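Local structure of metallocarboxypeptidase (Trypanosoma cruzi, 3DWC) at residues H113-W116 against K117-E121; C278-K281 against G282-T285; K461-E464 against K465-H469. The protein probably releases C-terminal amino acids other than proline from peptides with broad specificity, as a metal-dependent carboxypeptidase of the M32 family. All coordinates share one frame; numbering follows the deposited sequence.

Contact 1 of 3, residues H113-W116 against K117-E121; sequences HQVW and KTCRE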
loop_
_atom_site.group_PDB
_atom_site.type_symbol
_atom_site.label_atom_id
_atom_site.label_comp_id
_atom_site.label_asym_id
_atom_site.label_seq_id
_atom_site.Cartn_x
_atom_site.Cartn_y
_atom_site.Cartn_z
ATOM N N HIS B 113 -24.154 5.514 -9.077
ATOM C CA HIS B 113 -23.106 6.478 -8.781
ATOM C C HIS B 113 -22.876 7.492 -9.897
ATOM O O HIS B 113 -22.939 8.694 -9.648
ATOM C CB HIS B 113 -21.792 5.784 -8.437
ATOM C CG HIS B 113 -20.689 6.743 -8.113
ATOM N ND1 HIS B 113 -20.589 7.376 -6.891
ATOM C CD2 HIS B 113 -19.664 7.210 -8.862
ATOM C CE1 HIS B 113 -19.530 8.169 -6.893
ATOM N NE2 HIS B 113 -18.956 8.092 -8.079
ATOM N N GLN B 114 -22.613 7.016 -11.117
ATOM C CA GLN B 114 -22.336 7.911 -12.258
ATOM C C GLN B 114 -23.526 8.815 -12.559
ATOM O O GLN B 114 -23.355 10.001 -12.853
ATOM C CB GLN B 114 -22.026 7.119 -13.526
ATOM C CG GLN B 114 -20.840 6.190 -13.469
ATOM C CD GLN B 114 -20.999 5.050 -14.461
ATOM O OE1 GLN B 114 -20.412 5.063 -15.549
ATOM N NE2 GLN B 114 -21.833 4.071 -14.103
ATOM N N VAL B 115 -24.724 8.238 -12.486
ATOM C CA VAL B 115 -25.970 8.983 -12.673
ATOM C C VAL B 115 -26.142 10.091 -11.625
ATOM O O VAL B 115 -26.463 11.221 -11.981
ATOM C CB VAL B 115 -27.211 8.057 -12.646
ATOM C CG1 VAL B 115 -28.438 8.805 -13.162
ATOM C CG2 VAL B 115 -26.972 6.815 -13.484
ATOM N N TRP B 116 -25.923 9.764 -10.344
ATOM C CA TRP B 116 -25.966 10.761 -9.252
ATOM C C TRP B 116 -24.961 11.884 -9.462
ATOM O O TRP B 116 -25.310 13.063 -9.492
ATOM C CB TRP B 116 -25.677 10.089 -7.890
ATOM C CG TRP B 116 -25.416 11.077 -6.767
ATOM C CD1 TRP B 116 -26.350 11.755 -6.043
ATOM C CD2 TRP B 116 -24.139 11.494 -6.257
ATOM N NE1 TRP B 116 -25.742 12.571 -5.126
ATOM C CE2 TRP B 116 -24.385 12.435 -5.239
ATOM C CE3 TRP B 116 -22.817 11.164 -6.564
ATOM C CZ2 TRP B 116 -23.362 13.037 -4.515
ATOM C CZ3 TRP B 116 -21.793 11.787 -5.860
ATOM C CH2 TRP B 116 -22.076 12.707 -4.841
ATOM N N LYS B 117 -23.703 11.501 -9.609
ATOM C CA LYS B 117 -22.616 12.458 -9.687
ATOM C C LYS B 117 -22.906 13.584 -10.702
ATOM O O LYS B 117 -22.749 14.772 -10.378
ATOM C CB LYS B 117 -21.315 11.719 -10.021
ATOM C CG LYS B 117 -20.052 12.518 -9.760
ATOM C CD LYS B 117 -18.758 11.703 -10.018
ATOM C CE LYS B 117 -18.538 11.332 -11.492
ATOM N NZ LYS B 117 -18.246 12.489 -12.403
ATOM N N THR B 118 -23.356 13.217 -11.906
ATOM C CA THR B 118 -23.628 14.186 -12.970
ATOM C C THR B 118 -24.893 14.998 -12.709
ATOM O O THR B 118 -24.881 16.221 -12.860
ATOM C CB THR B 118 -23.751 13.502 -14.379
ATOM O OG1 THR B 118 -22.696 12.546 -14.567
ATOM C CG2 THR B 118 -23.684 14.543 -15.496
ATOM N N CYS B 119 -25.983 14.320 -12.350
ATOM C CA CYS B 119 -27.254 14.990 -12.021
ATOM C C CYS B 119 -27.069 16.017 -10.906
ATOM O O CYS B 119 -27.574 17.149 -10.982
ATOM C CB CYS B 119 -28.298 13.974 -11.564
ATOM S SG CYS B 119 -29.020 12.970 -12.857
ATOM N N ARG B 120 -26.360 15.601 -9.854
ATOM C CA ARG B 120 -25.979 16.515 -8.783
ATOM C C ARG B 120 -25.322 17.763 -9.350
ATOM O O ARG B 120 -25.740 18.877 -9.046
ATOM C CB ARG B 120 -25.009 15.831 -7.822
ATOM C CG ARG B 120 -24.541 16.693 -6.657
ATOM C CD ARG B 120 -23.029 16.663 -6.529
ATOM N NE ARG B 120 -22.610 16.328 -5.174
ATOM C CZ ARG B 120 -21.374 15.974 -4.821
ATOM N NH1 ARG B 120 -20.386 15.906 -5.712
ATOM N NH2 ARG B 120 -21.126 15.673 -3.551
ATOM N N GLU B 121 -24.293 17.564 -10.171
ATOM C CA GLU B 121 -23.540 18.677 -10.749
ATOM C C GLU B 121 -24.407 19.573 -11.637
ATOM O O GLU B 121 -24.128 20.769 -11.791
ATOM C CB GLU B 121 -22.344 18.158 -11.552
ATOM C CG GLU B 121 -21.316 19.248 -11.885
ATOM C CD GLU B 121 -19.906 18.711 -12.094
ATOM O OE1 GLU B 121 -19.722 17.473 -12.147
ATOM O OE2 GLU B 121 -18.977 19.537 -12.201
#
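Trp116 and Arg120, one helical turn apart, make the main side-chain contact here. The two run side by side in the same direction, and the far corner of the indole is what the guanidinium meets: Trp116 CH2 lies 3.3 Å from Arg120 CZ, over the centre of one guanidinium face. The two planes are 54° apart, so the arrangement is inclined and not a flat stack. Both side chains start with CG anti to the backbone N (chi1 168° for Trp116, -180° for Arg120), and bends at chi2 and chi3 of Arg120 then bring its head back against the indole. Their polar ends are held from elsewhere, since Trp116 NE1 donates to Leu407 O and Arg120 NH2 to Gln408 O. The pair thereby joins helix 99-122, whose C-terminal part this is, to the loop containing Val410, on which His113 and Trp116 also rest.

Backbone bonding follows the alpha-helical i to i+4 pattern. Lys117 N donates to His113 O at 2.9 Å and Arg120 N to Trp116 O at 2.8 Å, while Cys119 N to Val115 O is longer, 3.2 Å. The bond from Thr118 N to Gln114 O is weak at 3.4 Å, but the same carbonyl also accepts from the hydroxyl, with Thr118 OG1 3.1 Å from Gln114 O.

Apolar contact is slight. Val115 CG1 approaches Cys119 SG at 4.2 Å on the side that faces helix 125-147, where Val115 touches Thr131 and Cys119 touches Phe128.

Contact 2 of 3, residues C278-K281 against G282-T285; sequences CGPK and GFET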
loop_
_atom_site.group_PDB
_atom_site.type_symbol
_atom_site.label_atom_id
_atom_site.label_comp_id
_atom_site.label_asym_id
_atom_site.label_seq_id
_atom_site.Cartn_x
_atom_site.Cartn_y
_atom_site.Cartn_z
ATOM N N CYS B 278 -7.888 -0.779 20.535
ATOM C CA CYS B 278 -9.081 -1.606 20.584
ATOM C C CYS B 278 -8.775 -2.941 21.241
ATOM O O CYS B 278 -7.911 -3.674 20.781
ATOM C CB CYS B 278 -9.701 -1.788 19.180
ATOM S SG CYS B 278 -11.408 -2.380 19.242
ATOM N N GLY B 279 -9.487 -3.270 22.315
ATOM C CA GLY B 279 -9.453 -4.631 22.849
ATOM C C GLY B 279 -10.659 -5.475 22.494
ATOM O O GLY B 279 -11.449 -5.110 21.662
ATOM N N PRO B 280 -10.850 -6.613 23.164
ATOM C CA PRO B 280 -10.071 -7.098 24.280
ATOM C C PRO B 280 -8.708 -7.698 23.900
ATOM O O PRO B 280 -8.559 -8.334 22.891
ATOM C CB PRO B 280 -11.001 -8.139 24.950
ATOM C CG PRO B 280 -11.989 -8.539 23.925
ATOM C CD PRO B 280 -11.955 -7.525 22.805
ATOM N N LYS B 281 -7.715 -7.495 24.752
ATOM C CA LYS B 281 -6.393 -8.065 24.527
ATOM C C LYS B 281 -6.522 -9.599 24.442
ATOM O O LYS B 281 -7.306 -10.238 25.164
ATOM C CB LYS B 281 -5.416 -7.603 25.633
ATOM C CG LYS B 281 -3.981 -8.219 25.531
ATOM C CD LYS B 281 -3.515 -8.797 26.918
ATOM C CE LYS B 281 -2.942 -10.256 26.805
ATOM N NZ LYS B 281 -3.470 -11.216 27.888
ATOM N N GLY B 282 -5.767 -10.174 23.525
ATOM C CA GLY B 282 -5.736 -11.615 23.332
ATOM C C GLY B 282 -6.762 -12.063 22.307
ATOM O O GLY B 282 -6.852 -13.247 22.008
ATOM N N PHE B 283 -7.535 -11.121 21.778
ATOM C CA PHE B 283 -8.530 -11.408 20.747
ATOM C C PHE B 283 -8.306 -10.597 19.485
ATOM O O PHE B 283 -9.226 -10.339 18.709
ATOM C CB PHE B 283 -9.908 -11.154 21.317
ATOM C CG PHE B 283 -10.373 -12.237 22.270
ATOM C CD1 PHE B 283 -10.064 -12.189 23.632
ATOM C CD2 PHE B 283 -11.134 -13.302 21.793
ATOM C CE1 PHE B 283 -10.514 -13.161 24.489
ATOM C CE2 PHE B 283 -11.595 -14.285 22.636
ATOM C CZ PHE B 283 -11.275 -14.231 23.996
ATOM N N GLU B 284 -7.049 -10.250 19.246
ATOM C CA GLU B 284 -6.715 -9.216 18.243
ATOM C C GLU B 284 -7.187 -9.502 16.803
ATOM O O GLU B 284 -7.630 -8.582 16.108
ATOM C CB GLU B 284 -5.203 -8.930 18.276
ATOM C CG GLU B 284 -4.769 -8.170 19.522
ATOM C CD GLU B 284 -4.456 -9.053 20.713
ATOM O OE1 GLU B 284 -4.252 -8.483 21.792
ATOM O OE2 GLU B 284 -4.418 -10.299 20.603
ATOM N N THR B 285 -7.157 -10.758 16.387
ATOM C CA THR B 285 -7.549 -11.144 15.004
ATOM C C THR B 285 -9.026 -11.610 14.892
ATOM O O THR B 285 -9.445 -12.135 13.856
ATOM C CB THR B 285 -6.672 -12.299 14.533
ATOM O OG1 THR B 285 -7.001 -13.479 15.287
ATOM C CG2 THR B 285 -5.177 -11.959 14.727
#
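Lys281 and Gly282 are the central residues of a type II beta turn running from Pro280 to Phe283, in the loop between helices 259-276 and 294-309. Gly282 takes the third position of the turn with a positive phi of 91°, a conformation that glycine commonly adopts. Phe283 closes the turn: Phe283 N donates to Pro280 O at 3.2 Å, with a bent N-H...O angle of 144°. Its ring contacts the proline obliquely, Phe283 CD1 being 4.1 Å from Pro280 CG, and the same CD1 lies 3.7 Å from Lys281 O, which sits at the ring edge. Pro280, preceded by a cis peptide bond, and Phe283 both touch Leu79 of helix 78-95. Glu284 folds back over the turn through a bend at chi2 (87°), bringing OE1 to 3.5 Å from Lys281 CA. Glu284 OE1 accepts from Gly282 N at 2.9 Å in a nearly straight bond, met from above the carboxylate plane. Lys281 NZ, by contrast, is 6.7 Å from Glu284 OE1, too far for a salt bridge. The carboxylate therefore acts on the turn through a backbone N-H, and the opposite charge nearby would probably add only a diffuse attraction.

Contact 3 of 3, residues K461-E464 against K465-H469; sequences KQNE and KIWQH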
loop_
_atom_site.group_PDB
_atom_site.type_symbol
_atom_site.label_atom_id
_atom_site.label_comp_id
_atom_site.label_asym_id
_atom_site.label_seq_id
_atom_site.Cartn_x
_atom_site.Cartn_y
_atom_site.Cartn_z
ATOM N N LYS B 461 -9.262 7.509 30.669
ATOM C CA LYS B 461 -10.697 7.223 30.936
ATOM C C LYS B 461 -11.403 6.678 29.697
ATOM O O LYS B 461 -12.228 5.780 29.799
ATOM C CB LYS B 461 -11.445 8.483 31.359
ATOM C CG LYS B 461 -11.195 8.967 32.733
ATOM C CD LYS B 461 -11.893 8.084 33.794
ATOM C CE LYS B 461 -11.456 8.479 35.222
ATOM N NZ LYS B 461 -12.181 7.687 36.259
ATOM N N GLN B 462 -11.099 7.246 28.543
ATOM C CA GLN B 462 -11.655 6.734 27.250
ATOM C C GLN B 462 -11.228 5.276 26.976
ATOM O O GLN B 462 -11.998 4.455 26.471
ATOM C CB GLN B 462 -11.186 7.571 26.083
ATOM C CG GLN B 462 -11.884 8.913 25.916
ATOM C CD GLN B 462 -11.456 9.622 24.688
ATOM O OE1 GLN B 462 -10.458 10.393 24.710
ATOM N NE2 GLN B 462 -12.235 9.441 23.573
ATOM N N ASN B 463 -9.990 4.979 27.342
ATOM C CA ASN B 463 -9.412 3.691 27.080
ATOM C C ASN B 463 -10.077 2.687 27.974
ATOM O O ASN B 463 -10.475 1.616 27.509
ATOM C CB ASN B 463 -7.903 3.755 27.279
ATOM C CG ASN B 463 -7.162 2.451 26.866
ATOM O OD1 ASN B 463 -7.470 1.819 25.863
ATOM N ND2 ASN B 463 -6.161 2.087 27.652
ATOM N N GLU B 464 -10.210 3.033 29.250
ATOM C CA GLU B 464 -10.845 2.177 30.220
ATOM C C GLU B 464 -12.311 1.961 29.887
ATOM O O GLU B 464 -12.803 0.847 29.962
ATOM C CB GLU B 464 -10.696 2.724 31.683
ATOM C CG GLU B 464 -11.987 2.486 32.584
ATOM C CD GLU B 464 -12.021 3.346 33.852
ATOM O OE1 GLU B 464 -10.988 3.316 34.588
ATOM O OE2 GLU B 464 -13.079 4.021 34.144
ATOM N N LYS B 465 -13.017 3.038 29.609
ATOM C CA LYS B 465 -14.467 2.969 29.466
ATOM C C LYS B 465 -14.939 2.374 28.158
ATOM O O LYS B 465 -15.978 1.710 28.117
ATOM C CB LYS B 465 -15.125 4.353 29.649
ATOM C CG LYS B 465 -15.066 4.839 31.068
ATOM C CD LYS B 465 -15.520 6.321 31.201
ATOM C CE LYS B 465 -15.452 6.743 32.661
ATOM N NZ LYS B 465 -16.304 5.869 33.583
ATOM N N ILE B 466 -14.188 2.625 27.099
ATOM C CA ILE B 466 -14.624 2.279 25.785
ATOM C C ILE B 466 -13.608 1.411 25.061
ATOM O O ILE B 466 -13.929 0.281 24.683
ATOM C CB ILE B 466 -14.926 3.520 24.911
ATOM C CG1 ILE B 466 -15.966 4.427 25.596
ATOM C CG2 ILE B 466 -15.374 3.060 23.524
ATOM C CD1 ILE B 466 -17.331 3.745 25.854
ATOM N N TRP B 467 -12.405 1.934 24.835
ATOM C CA TRP B 467 -11.524 1.315 23.830
ATOM C C TRP B 467 -11.161 -0.110 24.179
ATOM O O TRP B 467 -11.175 -0.962 23.325
ATOM C CB TRP B 467 -10.276 2.148 23.481
ATOM C CG TRP B 467 -10.481 3.602 23.227
ATOM C CD1 TRP B 467 -11.600 4.203 22.753
ATOM C CD2 TRP B 467 -9.507 4.629 23.377
ATOM N NE1 TRP B 467 -11.391 5.562 22.615
ATOM C CE2 TRP B 467 -10.112 5.843 23.022
ATOM C CE3 TRP B 467 -8.183 4.646 23.827
ATOM C CZ2 TRP B 467 -9.438 7.054 23.084
ATOM C CZ3 TRP B 467 -7.524 5.869 23.924
ATOM C CH2 TRP B 467 -8.150 7.041 23.561
ATOM N N GLN B 468 -10.898 -0.420 25.442
ATOM C CA GLN B 468 -10.419 -1.779 25.779
ATOM C C GLN B 468 -11.466 -2.884 25.630
ATOM O O GLN B 468 -11.105 -4.041 25.581
ATOM C CB GLN B 468 -9.900 -1.854 27.211
ATOM C CG GLN B 468 -11.017 -1.733 28.271
ATOM C CD GLN B 468 -10.494 -2.068 29.648
ATOM O OE1 GLN B 468 -9.613 -2.897 29.748
ATOM N NE2 GLN B 468 -11.054 -1.461 30.707
ATOM N N HIS B 469 -12.746 -2.511 25.562
ATOM C CA HIS B 469 -13.833 -3.482 25.488
ATOM C C HIS B 469 -14.188 -3.959 24.047
ATOM O O HIS B 469 -14.812 -5.018 23.872
ATOM C CB HIS B 469 -15.052 -2.887 26.196
ATOM C CG HIS B 469 -14.792 -2.564 27.642
ATOM N ND1 HIS B 469 -14.507 -3.539 28.571
ATOM C CD2 HIS B 469 -14.761 -1.383 28.308
ATOM C CE1 HIS B 469 -14.324 -2.970 29.754
ATOM N NE2 HIS B 469 -14.446 -1.660 29.614
#
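Gln462 and Asn463 pack against the indole of Trp467 on the tight side of the C-terminal part of helix 456-467. Gln462 CB makes a CH-pi contact, 3.9 Å from the centroid of the Trp467 six-membered ring and 29° off its normal; Asn463 N lies over the same face, also offset toward the rim. Asn463 adds its amide oxygen, with OD1 3.6 Å from Trp467 CE3. Beyond the pair, Gln300 OE1 of helix 294-309 receives both Gln462 NE2 and Trp467 NE1, which fixes the indole and the amide together.

The backbone widens here. Ile466 N keeps the alpha-helical i to i+4 bond to Gln462 O, but that oxygen also accepts from Trp467 N at 3.0 Å, and Gln468 N reaches Asn463 O at 2.9 Å. These last two, both i to i+5, mark a pi-type turn.

Lys461 and Lys465 cross while packing against helix 421-441. The solvent side belongs to Glu464 and Gln468. Gln468, its CG between the backbone N and the carbonyl carbon (chi1 70°), turns back so that NE2 donates to a lone pair of Glu464 O, 3.0 Å away and in the carbonyl plane. Glu464 runs alongside Lys465, yet their salt bridge is long, 3.8 Å between Glu464 OE2 and Lys465 NZ. Lys465 NZ also donates to Ala482 O. The two lysines converge on the Glu440 carboxylate, Lys461 on OE1 and Lys465 on OE2, which probably stabilises both charges; the long Glu464 bridge probably adds little.

From the N terminus, contact 1 comes first, setting helix 99-122 against the 407-413 loop and helix 125-147, followed by the turn of contact 2 after helix 259-276 and then by contact 3 in the C-terminal part of helix 456-467. All three are local, each spanning adjoining residues, and they follow in series without nesting or crossing. Contact 1 stands apart: its centre is about 41 Å from the centre of each of the others, across the centre of the chain. Contacts 2 and 3, with centres about 13 Å apart, meet directly. Gly279 N lies 3.0 Å from Trp467 O, a probable hydrogen bond, and Pro280 CD packs 3.9 Å from His469 O, joining the 278-285 loop to the 467-469 segment.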